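PDB 4QH0: DNA-entry nuclease (Competence-specific nuclease) from Streptococcus agalactiae ILRI112, which probably degrades DNA without sequence specificity, as a magnesium-dependent nuclease of the His-Me finger clan linked to competence and DNA entry. Local coordinates for residues D102-A107 and T139-Q144; L177-T182 and D216-E221; S64-M69 and G111-Y116. The protein carries 1 engineered substitution. All coordinates share one frame; numbering follows the deposited sequence.

Contact 1: D102-A107 and T139-Q144; sequences DHYGHA and TAHSNQ. With MG (magnesium ion), chain E; SO4 (sulfate ion), chain J; SO4 (sulfate ion), chain G.
Tyr-104 OH is held by two partners: it accepts from His-141 ND1 at 2.7 Å and donates to O2 of the sulfate that His-103 NE2 also reaches, a bond whose modelled length is too short to be trusted in detail. The His-141 bond is well aimed, since the hydroxyl lies only 5° out of the imidazole plane, at the ring edge. The two rings themselves meet rim to rim with their planes turned 63°, so the link is polar and not a stack. CG anti to the backbone N (chi1 171°) carries the imidazole out to the hydroxyl.

The tyrosine ring is sandwiched. One face lies over the start of the helix, with Ala-140 C and His-141 N above its centre. His-103 NE2 sits above the opposite face, 3.3 Å from its plane and offset toward the rim. The sulfate, which Asn-146 N also bonds, is probably from the crystallisation liquor, but the cluster of donors is consistent with a site that can take an anion. Tyr-104 CB also packs on Ala-140 CB (3.8 Å), and Gln-144 OE1 comes to the ring edge near CD1. The amides of Gln-144 and Asn-143 and the ring of His-106 all send an N-H to Asp-109, which draws the loop and helix together.

Further along the helix, away from Tyr-104, Asn-143 OD1 binds magnesium at 2.1 Å, with five waters completing the shell. Ala-140 N donates to Ala-107 O (2.9 Å), and Thr-139 caps the helix through Ser-142 N. Loop 102-107 leads into strand 108-112, whose antiparallel partner 135-139 runs straight into helix 140-144, an arrangement that matches the beta-beta-alpha metal finger of this nuclease clan.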
# COMPACT_ATOMS: atom_id res chain seq x y z
N ASP A 102 -14.49 -14.49 -7.98
CA ASP A 102 -13.48 -13.94 -8.89
C ASP A 102 -12.21 -14.79 -8.81
O ASP A 102 -12.16 -15.75 -8.06
CB ASP A 102 -13.19 -12.47 -8.56
CG ASP A 102 -12.88 -12.25 -7.09
OD1 ASP A 102 -12.24 -13.12 -6.46
OD2 ASP A 102 -13.27 -11.19 -6.56
N HIS A 103 -11.20 -14.41 -9.58
CA HIS A 103 -10.01 -15.24 -9.72
C HIS A 103 -9.10 -15.20 -8.50
O HIS A 103 -8.17 -16.01 -8.38
CB HIS A 103 -9.22 -14.87 -10.99
CG HIS A 103 -8.65 -13.49 -10.98
ND1 HIS A 103 -9.43 -12.36 -11.11
CD2 HIS A 103 -7.37 -13.05 -10.87
CE1 HIS A 103 -8.66 -11.28 -11.08
NE2 HIS A 103 -7.41 -11.68 -10.93
N TYR A 104 -9.36 -14.28 -7.58
CA TYR A 104 -8.61 -14.25 -6.32
C TYR A 104 -9.13 -15.33 -5.37
O TYR A 104 -8.36 -15.89 -4.59
CB TYR A 104 -8.72 -12.87 -5.67
CG TYR A 104 -8.25 -11.75 -6.56
CD1 TYR A 104 -6.90 -11.58 -6.85
CD2 TYR A 104 -9.16 -10.86 -7.12
CE1 TYR A 104 -6.47 -10.56 -7.68
CE2 TYR A 104 -8.74 -9.83 -7.94
CZ TYR A 104 -7.39 -9.69 -8.22
OH TYR A 104 -6.98 -8.66 -9.04
N GLY A 105 -10.42 -15.62 -5.45
CA GLY A 105 -11.03 -16.67 -4.66
C GLY A 105 -11.34 -16.25 -3.23
O GLY A 105 -12.04 -16.96 -2.51
N HIS A 106 -10.82 -15.10 -2.82
CA HIS A 106 -11.10 -14.56 -1.50
C HIS A 106 -11.06 -13.04 -1.58
O HIS A 106 -10.55 -12.48 -2.54
CB HIS A 106 -10.10 -15.08 -0.47
CG HIS A 106 -8.70 -14.64 -0.72
ND1 HIS A 106 -7.78 -15.41 -1.41
CD2 HIS A 106 -8.05 -13.51 -0.37
CE1 HIS A 106 -6.63 -14.77 -1.47
NE2 HIS A 106 -6.76 -13.61 -0.84
N ALA A 107 -11.59 -12.39 -0.55
CA ALA A 107 -11.83 -10.95 -0.61
C ALA A 107 -10.62 -10.10 -0.23
O ALA A 107 -10.24 -9.20 -0.98
CB ALA A 107 -12.99 -10.59 0.27
N THR A 139 -7.95 -5.27 -0.00
CA THR A 139 -8.59 -6.14 -0.98
C THR A 139 -7.51 -6.92 -1.71
O THR A 139 -6.39 -6.45 -1.87
CB THR A 139 -9.42 -5.34 -2.00
OG1 THR A 139 -8.55 -4.53 -2.81
CG2 THR A 139 -10.44 -4.46 -1.30
N ALA A 140 -7.86 -8.13 -2.13
CA ALA A 140 -6.91 -8.97 -2.84
C ALA A 140 -6.52 -8.31 -4.15
O ALA A 140 -5.38 -8.39 -4.58
CB ALA A 140 -7.49 -10.35 -3.08
N HIS A 141 -7.48 -7.63 -4.77
CA HIS A 141 -7.21 -6.97 -6.04
C HIS A 141 -6.21 -5.83 -5.90
O HIS A 141 -5.22 -5.78 -6.62
CB HIS A 141 -8.49 -6.43 -6.67
CG HIS A 141 -8.24 -5.56 -7.86
ND1 HIS A 141 -7.72 -6.04 -9.04
CD2 HIS A 141 -8.41 -4.23 -8.03
CE1 HIS A 141 -7.60 -5.05 -9.90
NE2 HIS A 141 -8.00 -3.94 -9.31
N SER A 142 -6.46 -4.91 -4.97
CA SER A 142 -5.60 -3.74 -4.81
C SER A 142 -4.25 -4.11 -4.21
O SER A 142 -3.28 -3.37 -4.33
CB SER A 142 -6.29 -2.66 -3.96
OG SER A 142 -6.46 -3.09 -2.62
N ASN A 143 -4.19 -5.27 -3.55
CA ASN A 143 -2.94 -5.78 -3.01
C ASN A 143 -2.10 -6.45 -4.09
O ASN A 143 -0.90 -6.19 -4.21
CB ASN A 143 -3.20 -6.78 -1.89
CG ASN A 143 -1.93 -7.37 -1.32
OD1 ASN A 143 -0.95 -6.66 -1.07
ND2 ASN A 143 -1.92 -8.68 -1.12
N GLN A 144 -2.74 -7.31 -4.88
CA GLN A 144 -2.02 -8.23 -5.77
C GLN A 144 -1.86 -7.76 -7.21
O GLN A 144 -0.93 -8.18 -7.89
CB GLN A 144 -2.75 -9.58 -5.82
CG GLN A 144 -2.83 -10.32 -4.50
CD GLN A 144 -3.46 -11.69 -4.64
OE1 GLN A 144 -3.40 -12.30 -5.71
NE2 GLN A 144 -4.08 -12.17 -3.58
MG MG E . 1.09 -6.25 -0.60
S SO4 J . -12.77 -12.51 -12.43
O1 SO4 J . -12.31 -12.74 -13.80
O2 SO4 J . -12.68 -11.08 -12.12
O3 SO4 J . -14.16 -12.95 -12.31
O4 SO4 J . -11.94 -13.26 -11.50
S SO4 G . -4.15 -10.01 -10.94
O1 SO4 G . -3.94 -11.39 -10.55
O2 SO4 G . -4.69 -9.26 -9.81
O3 SO4 G . -2.88 -9.44 -11.37
O4 SO4 G . -5.11 -9.95 -12.05
O HOH W 1 -5.69 -15.03 -4.55
O HOH W 2 0.82 -5.16 -2.34
O HOH W 3 1.46 -8.07 -1.55
O HOH W 4 0.85 -7.16 1.25
O HOH W 5 0.25 -4.59 0.30
O HOH W 6 3.02 -5.58 -0.16

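Contact 2: L177-T182 and D216-E221; sequences LYRNDT and DYATGE
Arg-179 meets Tyr-217 and Ala-218 where two surface turns come side by side: the connection leaving strand 170-177, which makes an Asx turn at Asn-180, and the tight turn between strands 213-215 and 222-224, closed by a G1 beta bulge at Gly-220 and Glu-221 facing Asp-216.

The closer-packed part is the arginine side chain. Its chain bends at chi3 (-47°), which lays one face of the guanidinium over Tyr-217 CB, 4.2 Å from NE. The two side chains cross at about a right angle, with guanidinium and ring planes 60° apart, so this is no stack. NH2 reaches 4.0 Å from Ala-218 CB. The charge has its main partner in Asp-183, through a salt bridge from NE, and Tyr-217 OH is tied to Asn-208 O.

The other side is looser. Thr-182 and Ala-218 merely approach through their backbones, and no direct hydrogen bond joins the two segments. Arg-179 NH2 and Asp-216 OD1 stay 4.3 Å apart, with the oxygen well out of the guanidinium plane, so they feel each other as charges only. A water lying in that plane at its edge closes the gap. It accepts from Arg-179 NH2 and donates to Asp-216 OD1 (2.9 Å), the same oxygen that Ala-218 N meets from above the carboxylate plane at 3.1 Å.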
# COMPACT_ATOMS: atom_id res chain seq x y z
N LEU A 177 -5.07 5.80 3.57
CA LEU A 177 -6.01 6.91 3.61
C LEU A 177 -7.33 6.48 4.23
O LEU A 177 -7.92 5.47 3.82
CB LEU A 177 -6.22 7.48 2.21
CG LEU A 177 -4.95 7.91 1.47
CD1 LEU A 177 -5.27 8.49 0.11
CD2 LEU A 177 -4.14 8.91 2.29
N TYR A 178 -7.78 7.24 5.22
CA TYR A 178 -9.04 6.98 5.91
C TYR A 178 -10.05 8.10 5.66
O TYR A 178 -9.68 9.27 5.59
CB TYR A 178 -8.78 6.83 7.41
CG TYR A 178 -7.81 5.72 7.76
CD1 TYR A 178 -8.24 4.41 7.86
CD2 TYR A 178 -6.47 5.99 7.99
CE1 TYR A 178 -7.36 3.39 8.18
CE2 TYR A 178 -5.58 4.98 8.31
CZ TYR A 178 -6.03 3.68 8.40
OH TYR A 178 -5.15 2.67 8.71
N ARG A 179 -11.32 7.74 5.54
CA ARG A 179 -12.39 8.71 5.33
C ARG A 179 -12.54 9.62 6.54
O ARG A 179 -12.94 10.78 6.41
CB ARG A 179 -13.72 8.00 5.10
CG ARG A 179 -13.76 7.05 3.90
CD ARG A 179 -15.14 6.40 3.77
NE ARG A 179 -15.61 5.88 5.05
CZ ARG A 179 -16.85 5.48 5.30
NH1 ARG A 179 -17.78 5.54 4.35
NH2 ARG A 179 -17.17 5.04 6.50
N ASN A 180 -12.22 9.10 7.72
CA ASN A 180 -12.46 9.80 8.97
C ASN A 180 -11.70 9.16 10.13
O ASN A 180 -10.88 8.27 9.93
CB ASN A 180 -13.96 9.83 9.25
CG ASN A 180 -14.57 8.44 9.30
OD1 ASN A 180 -14.08 7.55 10.00
ND2 ASN A 180 -15.64 8.24 8.54
N ASP A 181 -12.00 9.61 11.35
CA ASP A 181 -11.35 9.10 12.55
C ASP A 181 -11.86 7.73 12.98
O ASP A 181 -11.17 7.00 13.70
CB ASP A 181 -11.55 10.07 13.71
CG ASP A 181 -10.71 11.32 13.59
OD1 ASP A 181 -9.80 11.35 12.74
OD2 ASP A 181 -10.96 12.27 14.37
N THR A 182 -13.07 7.37 12.56
CA THR A 182 -13.73 6.17 13.08
C THR A 182 -13.35 4.89 12.34
O THR A 182 -13.25 3.82 12.94
CB THR A 182 -15.26 6.30 13.00
OG1 THR A 182 -15.69 6.09 11.65
CG2 THR A 182 -15.73 7.68 13.48
N ASP A 216 -17.69 -1.94 3.74
CA ASP A 216 -17.90 -0.86 4.67
C ASP A 216 -16.56 -0.58 5.33
O ASP A 216 -16.04 -1.42 6.06
CB ASP A 216 -18.93 -1.25 5.73
CG ASP A 216 -19.43 -0.06 6.53
OD1 ASP A 216 -18.81 1.02 6.46
OD2 ASP A 216 -20.45 -0.21 7.23
N TYR A 217 -15.99 0.59 5.06
CA TYR A 217 -14.66 0.90 5.57
C TYR A 217 -14.71 1.23 7.05
O TYR A 217 -13.68 1.27 7.72
CB TYR A 217 -14.05 2.04 4.76
CG TYR A 217 -13.84 1.65 3.31
CD1 TYR A 217 -12.87 0.72 2.96
CD2 TYR A 217 -14.62 2.20 2.31
CE1 TYR A 217 -12.68 0.35 1.65
CE2 TYR A 217 -14.43 1.83 0.99
CZ TYR A 217 -13.46 0.91 0.67
OH TYR A 217 -13.27 0.54 -0.64
N ALA A 218 -15.91 1.45 7.57
CA ALA A 218 -16.08 1.68 9.00
C ALA A 218 -15.78 0.40 9.77
O ALA A 218 -15.11 0.43 10.80
CB ALA A 218 -17.50 2.15 9.29
N THR A 219 -16.28 -0.72 9.26
CA THR A 219 -16.21 -2.00 9.95
C THR A 219 -15.32 -3.00 9.22
O THR A 219 -14.78 -3.92 9.83
CB THR A 219 -17.61 -2.63 10.06
OG1 THR A 219 -18.14 -2.82 8.74
CG2 THR A 219 -18.54 -1.73 10.85
N GLY A 220 -15.17 -2.81 7.92
CA GLY A 220 -14.46 -3.75 7.08
C GLY A 220 -15.34 -4.92 6.69
O GLY A 220 -14.87 -5.90 6.10
N GLU A 221 -16.63 -4.83 7.02
CA GLU A 221 -17.59 -5.86 6.65
C GLU A 221 -17.84 -5.81 5.15
O GLU A 221 -18.00 -4.74 4.57
CB GLU A 221 -18.90 -5.68 7.43
CG GLU A 221 -18.79 -6.08 8.90
CD GLU A 221 -19.90 -5.50 9.76
OE1 GLU A 221 -20.86 -4.93 9.21
OE2 GLU A 221 -19.79 -5.60 11.00
O HOH W 7 -20.06 3.62 6.92

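Contact 3: S64-M69 and G111-Y116; sequences STANAM and GALIAY. Engineered in segment 111-116: Ala-112 (natural residue His).
Ser-64 touches Leu-113 through its backbone: the carbonyl O lies 3.1 Å from Leu-113 CD2, a short approach from which nothing firm follows. The serine side chain itself turns the other way. Thr-65 also points off, against Arg-173 and Thr-175 of the neighbouring strand, and Ala-66 is the next residue to look across.

Its methyl is the centre of the contact. CB settles between the two hydrophobic side chains opposite, 3.9 Å from Leu-113 CD2 and 3.7 Å from Ile-114 CG1. Ile-114 presents this branch because CG1 stands anti to its own carbonyl carbon (chi1 -52°), and the second bend (chi2 -66°) brings CD1 to 3.8 Å from Ala-66 CB. One step on, Asn-67 faces the opposite side of the strand, where its OD1 takes hydrogen bonds from Arg-171 and Arg-173. Ala-68 returns to the contact, but only as a light touch of its CB on Ile-114 CD1 at 4.4 Å. No hydrogen bond crosses between the segments; alternation along the strand brings the methyls of Ala-66 and Ala-68 to Leu-113 and Ile-114.

Strand 66-70 runs between 52-54 and 170-177 in the large antiparallel sheet. Leu-113 leans on Pro-176 and Ile-114 on Val-53, so the pair spreads over all three strands. They follow strand 108-112, which ends in the engineered Ala-112 (naturally His, at the position where relatives probably carry their general base), and precede helix 116-119, which has Ala-115 at its N-cap.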
# COMPACT_ATOMS: atom_id res chain seq x y z
N SER A 64 -0.52 4.15 10.06
CA SER A 64 -0.49 5.43 9.36
C SER A 64 0.73 5.50 8.45
O SER A 64 1.25 4.46 8.02
CB SER A 64 -0.50 6.58 10.37
OG SER A 64 -0.65 7.82 9.71
N THR A 65 1.19 6.71 8.17
CA THR A 65 2.27 6.93 7.20
C THR A 65 3.52 6.11 7.46
O THR A 65 4.07 6.10 8.57
CB THR A 65 2.66 8.42 7.16
OG1 THR A 65 1.47 9.21 7.05
CG2 THR A 65 3.59 8.71 5.99
N ALA A 66 3.97 5.42 6.42
CA ALA A 66 5.22 4.66 6.45
C ALA A 66 6.23 5.28 5.50
O ALA A 66 5.92 5.55 4.34
CB ALA A 66 4.96 3.21 6.08
N ASN A 67 7.44 5.49 6.00
CA ASN A 67 8.54 6.02 5.20
C ASN A 67 9.70 5.04 5.12
O ASN A 67 9.94 4.27 6.04
CB ASN A 67 9.06 7.34 5.79
CG ASN A 67 8.19 8.52 5.42
OD1 ASN A 67 8.32 9.08 4.33
ND2 ASN A 67 7.31 8.91 6.33
N ALA A 68 10.41 5.08 4.00
CA ALA A 68 11.57 4.22 3.82
C ALA A 68 12.54 4.79 2.79
O ALA A 68 12.14 5.55 1.91
CB ALA A 68 11.13 2.83 3.42
N MET A 69 13.81 4.42 2.93
CA MET A 69 14.80 4.60 1.89
C MET A 69 15.27 3.21 1.51
O MET A 69 15.75 2.46 2.36
CB MET A 69 15.98 5.45 2.37
CG MET A 69 16.96 5.80 1.25
SD MET A 69 16.23 6.93 0.06
CE MET A 69 17.65 7.44 -0.89
N GLY A 111 -2.49 -6.61 3.90
CA GLY A 111 -1.84 -5.60 3.08
C GLY A 111 -0.71 -4.88 3.78
O GLY A 111 -0.95 -4.01 4.62
N ALA A 112 0.52 -5.25 3.44
CA ALA A 112 1.69 -4.56 3.95
C ALA A 112 1.77 -3.15 3.38
O ALA A 112 1.57 -2.96 2.18
CB ALA A 112 2.95 -5.33 3.60
N LEU A 113 2.07 -2.18 4.22
CA LEU A 113 2.37 -0.83 3.74
C LEU A 113 3.68 -0.86 2.98
O LEU A 113 3.71 -0.58 1.78
CB LEU A 113 2.45 0.16 4.91
CG LEU A 113 1.13 0.77 5.38
CD1 LEU A 113 0.12 -0.31 5.76
CD2 LEU A 113 1.39 1.70 6.55
N ILE A 114 4.75 -1.23 3.67
CA ILE A 114 6.06 -1.41 3.06
C ILE A 114 6.27 -2.90 2.80
O ILE A 114 6.22 -3.72 3.72
CB ILE A 114 7.20 -0.89 3.96
CG1 ILE A 114 6.93 0.56 4.41
CG2 ILE A 114 8.54 -0.98 3.24
CD1 ILE A 114 6.94 1.59 3.28
N ALA A 115 6.51 -3.26 1.54
CA ALA A 115 6.61 -4.65 1.12
C ALA A 115 7.75 -5.40 1.81
O ALA A 115 8.82 -4.85 2.06
CB ALA A 115 6.78 -4.75 -0.39
N TYR A 116 7.48 -6.67 2.10
CA TYR A 116 8.46 -7.58 2.69
C TYR A 116 9.74 -7.67 1.87
O TYR A 116 10.84 -7.61 2.41
CB TYR A 116 7.83 -8.97 2.85
CG TYR A 116 8.82 -10.10 3.01
CD1 TYR A 116 9.40 -10.38 4.24
CD2 TYR A 116 9.17 -10.91 1.93
CE1 TYR A 116 10.31 -11.42 4.38
CE2 TYR A 116 10.07 -11.94 2.06
CZ TYR A 116 10.64 -12.19 3.29
OH TYR A 116 11.54 -13.22 3.43

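Contact 3 is the buried one, about 7 Å from the centre of the chain, and is made almost wholly of apolar side chains, with one backbone carbonyl and no hydrogen bond. Contact 1 is partly buried and polar, built of histidines, a tyrosine hydroxyl, bound anions and a metal ligand, while contact 2 is a surface meeting of turns bridged by water. Contacts 1 and 3 flank strand 108-112: contact 1 joins the loop before it to the finger's helix, while contact 3 ties the residues after it to the large sheet. Contact 2 lies aside, about 19 Å from either centre, where strand 170-177 of that same sheet runs out into a loop.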